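Local structure of CurD (Moorea producens 3L, 5KP7) at residues Ile169-Val174 with Ser399-Gly404; Tyr183-Ala188 with Pro230-Gly235; Met223-Pro228 with Asp238-Ser243. The protein probably acts as a hydroxymethylglutaryl-CoA synthase of the thiolase-like superfamily and binds a 4'-phosphopantetheine group. The protein carries 3 engineered substitutions. One frame throughout, in Å; residues are numbered along the deposited sequence.

In the fold
From the N terminus, the chain leaves strand 161-168 of the large mixed sheet and enters residues 169-174. Interaction 1 closes the longest loop here, bringing 399-404, beyond helix 388-397, back against them. Inside that loop lie the other two contacts. Interaction 2 starts at 183-188 and ends at 230-235; interaction 3 starts at 223-228, between those two, and ends at 238-243, so these contacts cross. The crossing rests on the antiparallel pair of strands 225-226 and 234-235, which leads into helix 237-258. Interactions 1 and 2 touch through Phe403 N and Asp231 OD2, 2.8 Å apart, and interactions 2 and 3 both reach the 4'-phosphopantetheine.

Interaction 1: Ile169-Val174 with Ser399-Gly404; sequences ISRFLV and SAVAFG
Leu173 and Ser399 bring the two backbones nearest, their CA atoms 5.9 Å apart, while CA of Arg171 and CA of Ala402 lie 7.9 Å apart; no strand pairing joins the two. Residues 399-400 belong to a 3-10 segment that begins earlier in the chain, and the bond from Ala402 N to Ser399 O folds the chain there. On the other side Arg171 is the centre of an inverse gamma turn.

The contact has a part built round the guanidinium and a part built round Leu173. In the first, the side chains of Arg171 and Val401 cross at about a right angle, and methyl CG2 of Val401 sits over the centre of one guanidinium face, 3.5 Å from Arg171 CZ. A bend at chi3 (-63°) turns the arginine end so that this face meets the methyl. Water 1 lies at the guanidinium edge, in its plane, accepting from Arg171 NE at 2.7 Å and donating to Val401 O at 2.9 Å; this relay is the polar link between the segments. Arg171 NH2 donates to Glu73 O and NH1, weakly, to Leu70 O, so bonds at three nitrogens fix the rotation of the plane.

In the second part Leu173 spreads its two methyls: CD1 meets Ala402 CB at 3.9 Å, and CD2 lies 3.6 Å from Ser399 N. Ser399 OG flanks the same leucine, 4.0 Å from Leu173 CB. CG of Leu173 lies anti to the carbonyl carbon (chi1 -54°), which directs the branched end toward Ser399 and Ala402.

This is surface packing away from the phosphopantetheine site. It joins the loop following strand 161-168 to the loop between helix 388-397 and strand 408-409. Beside it, Phe172 stacks on Trp185 and Ile169 packs on helix 75-89.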
loop_
_atom_site.group_PDB
_atom_site.type_symbol
_atom_site.label_atom_id
_atom_site.label_comp_id
_atom_site.label_asym_id
_atom_site.label_seq_id
_atom_site.Cartn_x
_atom_site.Cartn_y
_atom_site.Cartn_z
ATOM N N ILE A 169 6.202 -1.421 9.003
ATOM C CA ILE A 169 6.906 -2.695 8.952
ATOM C C ILE A 169 5.917 -3.772 9.308
ATOM O O ILE A 169 4.899 -3.500 9.917
ATOM C CB ILE A 169 8.081 -2.698 9.928
ATOM C CG1 ILE A 169 9.079 -1.648 9.440
ATOM C CG2 ILE A 169 8.717 -4.074 10.068
ATOM C CD1 ILE A 169 10.221 -1.483 10.318
ATOM N N SER A 170 6.229 -5.001 8.954
ATOM C CA SER A 170 5.371 -6.158 9.319
ATOM C C SER A 170 6.155 -7.080 10.226
ATOM O O SER A 170 6.786 -8.016 9.756
ATOM C CB SER A 170 4.965 -6.883 8.033
ATOM O OG SER A 170 4.194 -6.006 7.224
ATOM N N ARG A 171 6.149 -6.801 11.521
ATOM C CA ARG A 171 6.980 -7.575 12.459
ATOM C C ARG A 171 6.220 -8.745 13.056
ATOM O O ARG A 171 5.889 -8.756 14.244
ATOM C CB ARG A 171 7.645 -6.689 13.524
ATOM C CG ARG A 171 9.092 -7.157 13.687
ATOM C CD ARG A 171 9.797 -6.679 14.862
ATOM N NE ARG A 171 9.994 -5.245 14.962
ATOM C CZ ARG A 171 11.014 -4.551 14.467
ATOM N NH1 ARG A 171 11.936 -5.094 13.638
ATOM N NH2 ARG A 171 11.074 -3.251 14.773
ATOM N N PHE A 172 5.993 -9.749 12.210
ATOM C CA PHE A 172 5.413 -11.027 12.615
ATOM C C PHE A 172 6.312 -11.803 13.568
ATOM O O PHE A 172 7.521 -11.898 13.329
ATOM C CB PHE A 172 5.170 -11.908 11.394
ATOM C CG PHE A 172 4.300 -11.270 10.359
ATOM C CD1 PHE A 172 3.112 -10.630 10.730
ATOM C CD2 PHE A 172 4.677 -11.282 9.011
ATOM C CE1 PHE A 172 2.308 -10.020 9.780
ATOM C CE2 PHE A 172 3.854 -10.688 8.057
ATOM C CZ PHE A 172 2.671 -10.065 8.449
ATOM N N LEU A 173 5.714 -12.343 14.633
ATOM C CA LEU A 173 6.439 -13.060 15.697
ATOM C C LEU A 173 5.978 -14.532 15.740
ATOM O O LEU A 173 4.792 -14.813 15.558
ATOM C CB LEU A 173 6.184 -12.381 17.047
ATOM C CG LEU A 173 6.485 -10.869 17.120
ATOM C CD1 LEU A 173 6.321 -10.352 18.547
ATOM C CD2 LEU A 173 7.891 -10.556 16.601
ATOM N N VAL A 174 6.908 -15.454 15.975
ATOM C CA VAL A 174 6.588 -16.907 15.965
ATOM C C VAL A 174 6.792 -17.562 17.327
ATOM O O VAL A 174 7.336 -16.948 18.233
ATOM C CB VAL A 174 7.407 -17.675 14.898
ATOM C CG1 VAL A 174 6.991 -17.247 13.500
ATOM C CG2 VAL A 174 8.916 -17.496 15.116
ATOM N N SER A 399 11.104 -11.236 18.109
ATOM C CA SER A 399 10.478 -11.078 19.450
ATOM C C SER A 399 11.232 -10.185 20.431
ATOM O O SER A 399 10.635 -9.595 21.319
ATOM C CB SER A 399 10.246 -12.432 20.116
ATOM O OG SER A 399 9.303 -13.132 19.361
ATOM N N ALA A 400 12.538 -10.087 20.267
ATOM C CA ALA A 400 13.333 -9.255 21.148
ATOM C C ALA A 400 13.045 -7.759 21.057
ATOM O O ALA A 400 13.409 -7.032 21.982
ATOM C CB ALA A 400 14.814 -9.495 20.901
ATOM N N VAL A 401 12.412 -7.308 19.960
ATOM C CA VAL A 401 12.043 -5.918 19.771
ATOM C C VAL A 401 10.525 -5.804 19.595
ATOM O O VAL A 401 10.056 -4.876 18.937
ATOM C CB VAL A 401 12.784 -5.253 18.576
ATOM C CG1 VAL A 401 14.261 -5.174 18.886
ATOM C CG2 VAL A 401 12.599 -5.997 17.275
ATOM N N ALA A 402 9.783 -6.707 20.222
ATOM C CA ALA A 402 8.288 -6.599 20.238
ATOM C C ALA A 402 7.844 -5.262 20.825
ATOM O O ALA A 402 8.535 -4.626 21.632
ATOM C CB ALA A 402 7.702 -7.730 21.079
ATOM N N PHE A 403 6.628 -4.865 20.466
ATOM C CA PHE A 403 5.983 -3.735 21.108
ATOM C C PHE A 403 6.041 -3.876 22.615
ATOM O O PHE A 403 5.807 -4.962 23.175
ATOM C CB PHE A 403 4.516 -3.619 20.661
ATOM C CG PHE A 403 3.844 -2.379 21.161
ATOM C CD1 PHE A 403 3.944 -1.228 20.445
ATOM C CD2 PHE A 403 3.158 -2.363 22.359
ATOM C CE1 PHE A 403 3.378 -0.065 20.887
ATOM C CE2 PHE A 403 2.584 -1.199 22.824
ATOM C CZ PHE A 403 2.731 -0.042 22.101
ATOM N N GLY A 404 6.403 -2.779 23.267
ATOM C CA GLY A 404 6.419 -2.702 24.730
ATOM C C GLY A 404 7.758 -3.065 25.376
ATOM O O GLY A 404 7.879 -3.048 26.609
HETATM O O HOH W 1 8.119 -4.691 16.816
#

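Interaction 2: Tyr183-Ala188 with Pro230-Gly235; sequences YDWSFA and PDSEAG. With PNS (4'-phosphopantetheine), chain E.
Phe187 and Glu233 form the tight part of a contact in which a type I turn, Tyr183 to Ser186, and the 3-10 residues that continue from it pack against strand 234-235 and the residues before it. The two side chains cross at about a right angle: Phe187 CZ reaches Glu233 CG at 4.0 Å, with ring and carboxylate planes 53° apart. Glu233 runs extended, CG anti to the backbone N (chi1 -176°), which carries its OE1 to within 3.7 Å of Ala188 CB. OE1 also faces Arg227 NH2 in a long, weak ion pair, and OE2 has a weak hydrogen bond to Thr225 OG1. Asp184 O and Glu233 O, both acceptors, stand 3.1 Å apart; Glu233 N is buried without a partner.

At the rim, by the Asp184 carboxylate and Gly235, waters span the gap. Water 2 donates to Asp184 O at 2.9 Å and accepts from Gly235 N at 3.0 Å; water 3 donates to Asp184 OD2 at 2.8 Å and also binds Ser232 OG. That hydroxyl oxygen lies at the edge of the Trp185 ring, 3.8 Å from CD1.

Phe187 also belongs to the ligand pocket. Its ring meets C38 of the 4'-phosphopantetheine obliquely, while its backbone oxygen, Phe187 O, accepts a hydrogen bond of 2.6 Å from the ligand hydroxyl O33.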
loop_
_atom_site.group_PDB
_atom_site.type_symbol
_atom_site.label_atom_id
_atom_site.label_comp_id
_atom_site.label_asym_id
_atom_site.label_seq_id
_atom_site.Cartn_x
_atom_site.Cartn_y
_atom_site.Cartn_z
ATOM N N TYR A 183 -1.595 -18.426 13.123
ATOM C CA TYR A 183 -1.636 -17.077 13.684
ATOM C C TYR A 183 -2.702 -16.202 13.014
ATOM O O TYR A 183 -3.058 -16.431 11.847
ATOM C CB TYR A 183 -0.270 -16.395 13.532
ATOM C CG TYR A 183 0.907 -17.166 14.110
ATOM C CD1 TYR A 183 1.582 -18.127 13.345
ATOM C CD2 TYR A 183 1.352 -16.931 15.421
ATOM C CE1 TYR A 183 2.661 -18.831 13.869
ATOM C CE2 TYR A 183 2.431 -17.632 15.954
ATOM C CZ TYR A 183 3.082 -18.582 15.177
ATOM O OH TYR A 183 4.159 -19.289 15.694
ATOM N N ASP A 184 -3.189 -15.184 13.742
ATOM C CA ASP A 184 -4.139 -14.187 13.185
ATOM C C ASP A 184 -3.595 -13.569 11.882
ATOM O O ASP A 184 -4.349 -13.294 10.939
ATOM C CB ASP A 184 -4.421 -13.045 14.194
ATOM C CG ASP A 184 -5.281 -13.477 15.407
ATOM O OD1 ASP A 184 -5.794 -14.626 15.452
ATOM O OD2 ASP A 184 -5.443 -12.638 16.330
ATOM N N TRP A 185 -2.273 -13.357 11.851
ATOM C CA TRP A 185 -1.584 -12.749 10.696
ATOM C C TRP A 185 -1.228 -13.700 9.524
ATOM O O TRP A 185 -0.778 -13.223 8.468
ATOM C CB TRP A 185 -0.326 -11.974 11.164
ATOM C CG TRP A 185 0.642 -12.762 12.018
ATOM C CD1 TRP A 185 0.729 -12.743 13.393
ATOM C CD2 TRP A 185 1.658 -13.684 11.568
ATOM N NE1 TRP A 185 1.731 -13.592 13.817
ATOM C CE2 TRP A 185 2.323 -14.173 12.726
ATOM C CE3 TRP A 185 2.084 -14.130 10.306
ATOM C CZ2 TRP A 185 3.390 -15.101 12.651
ATOM C CZ3 TRP A 185 3.152 -15.057 10.233
ATOM C CH2 TRP A 185 3.786 -15.529 11.406
ATOM N N SER A 186 -1.466 -15.014 9.659
ATOM C CA SER A 186 -0.987 -15.983 8.648
ATOM C C SER A 186 -1.476 -15.670 7.220
ATOM O O SER A 186 -0.716 -15.856 6.260
ATOM C CB SER A 186 -1.354 -17.422 9.034
ATOM O OG SER A 186 -0.618 -17.829 10.183
ATOM N N PHE A 187 -2.711 -15.163 7.095
ATOM C CA PHE A 187 -3.282 -14.761 5.782
ATOM C C PHE A 187 -2.407 -13.697 5.061
ATOM O O PHE A 187 -2.385 -13.629 3.824
ATOM C CB PHE A 187 -4.762 -14.275 5.919
ATOM C CG PHE A 187 -4.915 -12.859 6.466
ATOM C CD1 PHE A 187 -4.759 -12.597 7.827
ATOM C CD2 PHE A 187 -5.218 -11.785 5.620
ATOM C CE1 PHE A 187 -4.892 -11.309 8.332
ATOM C CE2 PHE A 187 -5.354 -10.492 6.125
ATOM C CZ PHE A 187 -5.186 -10.257 7.477
ATOM N N ALA A 188 -1.700 -12.876 5.837
ATOM C CA ALA A 188 -0.960 -11.741 5.311
ATOM C C ALA A 188 0.555 -11.959 5.118
ATOM O O ALA A 188 1.220 -11.033 4.648
ATOM C CB ALA A 188 -1.197 -10.537 6.205
ATOM N N PRO A 230 -0.596 -5.770 19.301
ATOM C CA PRO A 230 0.659 -5.371 18.684
ATOM C C PRO A 230 1.255 -6.467 17.820
ATOM O O PRO A 230 1.009 -7.663 18.055
ATOM C CB PRO A 230 1.586 -5.102 19.884
ATOM C CG PRO A 230 0.774 -5.176 21.110
ATOM C CD PRO A 230 -0.522 -5.881 20.763
ATOM N N ASP A 231 2.017 -6.053 16.827
ATOM C CA ASP A 231 2.874 -6.942 16.055
ATOM C C ASP A 231 2.020 -8.015 15.393
ATOM O O ASP A 231 2.350 -9.200 15.406
ATOM C CB ASP A 231 3.962 -7.551 16.942
ATOM C CG ASP A 231 4.882 -6.489 17.583
ATOM O OD1 ASP A 231 5.368 -5.573 16.889
ATOM O OD2 ASP A 231 5.137 -6.604 18.787
ATOM N N SER A 232 0.885 -7.585 14.841
ATOM C CA SER A 232 -0.149 -8.531 14.423
ATOM C C SER A 232 -1.184 -7.849 13.543
ATOM O O SER A 232 -1.227 -6.625 13.456
ATOM C CB SER A 232 -0.844 -9.140 15.649
ATOM O OG SER A 232 -1.480 -10.342 15.267
ATOM N N GLU A 233 -2.004 -8.662 12.887
ATOM C CA GLU A 233 -3.119 -8.191 12.063
ATOM C C GLU A 233 -4.180 -9.289 12.087
ATOM O O GLU A 233 -3.809 -10.465 12.134
ATOM C CB GLU A 233 -2.667 -7.914 10.633
ATOM C CG GLU A 233 -3.768 -7.333 9.748
ATOM C CD GLU A 233 -3.289 -6.869 8.378
ATOM O OE1 GLU A 233 -2.275 -7.390 7.877
ATOM O OE2 GLU A 233 -3.960 -5.988 7.789
ATOM N N ALA A 234 -5.465 -8.909 12.091
ATOM C CA ALA A 234 -6.606 -9.842 12.074
ATOM C C ALA A 234 -7.584 -9.435 10.975
ATOM O O ALA A 234 -7.663 -8.271 10.604
ATOM C CB ALA A 234 -7.327 -9.857 13.410
ATOM N N GLY A 235 -8.338 -10.387 10.437
ATOM C CA GLY A 235 -9.416 -9.993 9.532
ATOM C C GLY A 235 -9.786 -11.000 8.484
ATOM O O GLY A 235 -9.249 -12.108 8.455
HETATM O O23 PNS E . -5.236 -15.572 -3.413
HETATM P P24 PNS E . -5.806 -15.395 -2.025
HETATM O O26 PNS E . -6.224 -16.614 -1.232
HETATM O O27 PNS E . -4.718 -14.651 -1.070
HETATM C C28 PNS E . -4.023 -13.485 -1.490
HETATM C C29 PNS E . -2.576 -13.491 -0.994
HETATM C C30 PNS E . -1.842 -12.174 -1.198
HETATM C C31 PNS E . -1.945 -14.862 -0.646
HETATM C C32 PNS E . -2.835 -13.277 0.587
HETATM O O33 PNS E . -1.600 -13.233 1.355
HETATM C C34 PNS E . -3.615 -12.077 1.087
HETATM O O35 PNS E . -4.842 -12.090 1.092
HETATM N N36 PNS E . -2.898 -11.005 1.421
HETATM C C37 PNS E . -3.464 -9.674 1.420
HETATM C C38 PNS E . -4.208 -9.293 2.676
HETATM C C39 PNS E . -4.669 -7.882 2.400
HETATM O O40 PNS E . -3.962 -6.938 2.732
HETATM N N41 PNS E . -5.834 -7.753 1.757
HETATM C C42 PNS E . -6.346 -6.438 1.440
HETATM C C43 PNS E . -7.506 -6.482 0.468
HETATM S S44 PNS E . -8.041 -4.769 0.301
HETATM O O HOH W 2 -7.199 -13.104 10.883
HETATM O O HOH W 3 -4.427 -10.026 16.417
#

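Interaction 3: Met223-Pro228 with Asp238-Ser243; sequences MDTCRP and DLSLLS. With PNS (4'-phosphopantetheine), chain E.
The carboxylate of Asp224 is the flat group that meets Ser240: OG donates to Asp224 OD2 at 2.7 Å, arriving on the anti side and 33° out of the carboxylate plane. OD2 is also hydrogen-bonded to Tyr350 OH and Ser352 OG, and OD1 to Gly353 N, so both oxygens are held. Chi1 of 59° puts CG between the backbone N and the carbonyl carbon, while Asp224 CB lies 3.5 Å from Ser240 CA. Strand 225-226 and its antiparallel partner 234-235 lead here into helix 237-258, whose first turns pack back on the residues just before strand 225-226. Leu239 fills the flank, its CG 4.0 Å from Asp224 CB and its CD2 3.8 Å from Met223 O. On another side, methyl CG2 of Thr225 stands 4.0 Å from Ser240 OG. Ser240 OG lies 3.4 Å from the ligand sulfur S44, and Leu241 N is 3.8 Å from ligand carbon C43. With an alanine in place of Asp224, Ser240 OG would probably lose its acceptor and be freer to turn, and Gly353 N would be left without its mate.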
loop_
_atom_site.group_PDB
_atom_site.type_symbol
_atom_site.label_atom_id
_atom_site.label_comp_id
_atom_site.label_asym_id
_atom_site.label_seq_id
_atom_site.Cartn_x
_atom_site.Cartn_y
_atom_site.Cartn_z
ATOM N N MET A 223 -15.376 -4.292 9.680
ATOM C CA MET A 223 -14.311 -5.115 10.272
ATOM C C MET A 223 -13.598 -5.960 9.237
ATOM O O MET A 223 -13.510 -7.190 9.368
ATOM C CB MET A 223 -14.910 -5.992 11.388
ATOM C CG MET A 223 -15.338 -5.171 12.580
ATOM S SD MET A 223 -14.029 -4.339 13.460
ATOM C CE MET A 223 -13.018 -5.701 14.040
ATOM N N ASP A 224 -13.056 -5.314 8.207
ATOM C CA ASP A 224 -12.387 -6.055 7.157
ATOM C C ASP A 224 -11.027 -6.553 7.570
ATOM O O ASP A 224 -10.734 -7.758 7.470
ATOM C CB ASP A 224 -12.372 -5.323 5.818
ATOM C CG ASP A 224 -11.699 -3.976 5.829
ATOM O OD1 ASP A 224 -11.793 -3.213 6.818
ATOM O OD2 ASP A 224 -11.139 -3.647 4.749
ATOM N N THR A 225 -10.196 -5.665 8.048
ATOM C CA THR A 225 -8.994 -6.096 8.748
ATOM C C THR A 225 -8.766 -5.085 9.835
ATOM O O THR A 225 -9.236 -3.947 9.725
ATOM C CB THR A 225 -7.720 -6.152 7.887
ATOM O OG1 THR A 225 -7.208 -4.860 7.680
ATOM C CG2 THR A 225 -7.897 -6.838 6.548
ATOM N N CYS A 226 -8.037 -5.500 10.864
ATOM C CA CYS A 226 -7.705 -4.571 11.959
ATOM C C CYS A 226 -6.426 -5.084 12.627
ATOM O O CYS A 226 -5.881 -6.112 12.230
ATOM C CB CYS A 226 -8.872 -4.469 12.944
ATOM S SG CYS A 226 -9.294 -6.026 13.703
ATOM N N ARG A 227 -5.918 -4.314 13.592
ATOM C CA ARG A 227 -4.685 -4.630 14.300
ATOM C C ARG A 227 -4.943 -4.424 15.778
ATOM O O ARG A 227 -4.488 -3.439 16.402
ATOM C CB ARG A 227 -3.562 -3.734 13.815
ATOM C CG ARG A 227 -3.152 -3.990 12.383
ATOM C CD ARG A 227 -2.062 -2.996 12.009
ATOM N NE ARG A 227 -1.696 -3.109 10.606
ATOM C CZ ARG A 227 -0.864 -4.010 10.122
ATOM N NH1 ARG A 227 -0.307 -4.909 10.919
ATOM N NH2 ARG A 227 -0.604 -4.023 8.815
ATOM N N PRO A 228 -5.693 -5.347 16.377
ATOM C CA PRO A 228 -6.139 -5.174 17.743
ATOM C C PRO A 228 -5.091 -5.556 18.753
ATOM O O PRO A 228 -5.278 -5.274 19.925
ATOM C CB PRO A 228 -7.353 -6.120 17.829
ATOM C CG PRO A 228 -6.980 -7.212 16.875
ATOM C CD PRO A 228 -6.291 -6.531 15.743
ATOM N N ASP A 238 -11.188 -11.545 2.220
ATOM C CA ASP A 238 -12.242 -11.523 1.219
ATOM C C ASP A 238 -13.190 -10.280 1.368
ATOM O O ASP A 238 -13.527 -9.584 0.388
ATOM C CB ASP A 238 -13.036 -12.827 1.253
ATOM C CG ASP A 238 -12.284 -14.007 0.600
ATOM O OD1 ASP A 238 -11.056 -14.194 0.809
ATOM O OD2 ASP A 238 -12.910 -14.730 -0.167
ATOM N N LEU A 239 -13.630 -10.032 2.590
ATOM C CA LEU A 239 -14.400 -8.847 2.913
ATOM C C LEU A 239 -13.597 -7.595 2.570
ATOM O O LEU A 239 -14.139 -6.613 2.073
ATOM C CB LEU A 239 -14.791 -8.853 4.409
ATOM C CG LEU A 239 -15.521 -7.637 4.955
ATOM C CD1 LEU A 239 -16.778 -7.283 4.179
ATOM C CD2 LEU A 239 -15.862 -7.857 6.421
ATOM N N SER A 240 -12.306 -7.608 2.903
ATOM C CA SER A 240 -11.474 -6.451 2.620
ATOM C C SER A 240 -11.406 -6.144 1.127
ATOM O O SER A 240 -11.541 -4.978 0.733
ATOM C CB SER A 240 -10.081 -6.575 3.229
ATOM O OG SER A 240 -9.523 -5.250 3.314
ATOM N N LEU A 241 -11.265 -7.170 0.305
ATOM C CA LEU A 241 -11.247 -6.932 -1.152
ATOM C C LEU A 241 -12.575 -6.344 -1.651
ATOM O O LEU A 241 -12.596 -5.393 -2.413
ATOM C CB LEU A 241 -10.895 -8.225 -1.883
ATOM C CG LEU A 241 -10.833 -8.118 -3.405
ATOM C CD1 LEU A 241 -10.094 -6.883 -3.863
ATOM C CD2 LEU A 241 -10.215 -9.396 -3.962
ATOM N N LEU A 242 -13.695 -6.906 -1.192
ATOM C CA LEU A 242 -15.001 -6.354 -1.576
ATOM C C LEU A 242 -15.185 -4.900 -1.117
ATOM O O LEU A 242 -15.747 -4.082 -1.836
ATOM C CB LEU A 242 -16.153 -7.254 -1.076
ATOM C CG LEU A 242 -16.115 -8.688 -1.610
ATOM C CD1 LEU A 242 -17.029 -9.609 -0.791
ATOM C CD2 LEU A 242 -16.461 -8.770 -3.075
ATOM N N SER A 243 -14.699 -4.585 0.080
ATOM C CA SER A 243 -14.788 -3.245 0.607
ATOM C C SER A 243 -13.902 -2.251 -0.196
ATOM O O SER A 243 -14.328 -1.147 -0.531
ATOM C CB SER A 243 -14.390 -3.253 2.091
ATOM O OG SER A 243 -14.516 -1.964 2.654
HETATM O O23 PNS E . -5.236 -15.572 -3.413
HETATM P P24 PNS E . -5.806 -15.395 -2.025
HETATM O O26 PNS E . -6.224 -16.614 -1.232
HETATM O O27 PNS E . -4.718 -14.651 -1.070
HETATM C C28 PNS E . -4.023 -13.485 -1.490
HETATM C C29 PNS E . -2.576 -13.491 -0.994
HETATM C C30 PNS E . -1.842 -12.174 -1.198
HETATM C C31 PNS E . -1.945 -14.862 -0.646
HETATM C C32 PNS E . -2.835 -13.277 0.587
HETATM O O33 PNS E . -1.600 -13.233 1.355
HETATM C C34 PNS E . -3.615 -12.077 1.087
HETATM O O35 PNS E . -4.842 -12.090 1.092
HETATM N N36 PNS E . -2.898 -11.005 1.421
HETATM C C37 PNS E . -3.464 -9.674 1.420
HETATM C C38 PNS E . -4.208 -9.293 2.676
HETATM C C39 PNS E . -4.669 -7.882 2.400
HETATM O O40 PNS E . -3.962 -6.938 2.732
HETATM N N41 PNS E . -5.834 -7.753 1.757
HETATM C C42 PNS E . -6.346 -6.438 1.440
HETATM C C43 PNS E . -7.506 -6.482 0.468
HETATM S S44 PNS E . -8.041 -4.769 0.301
#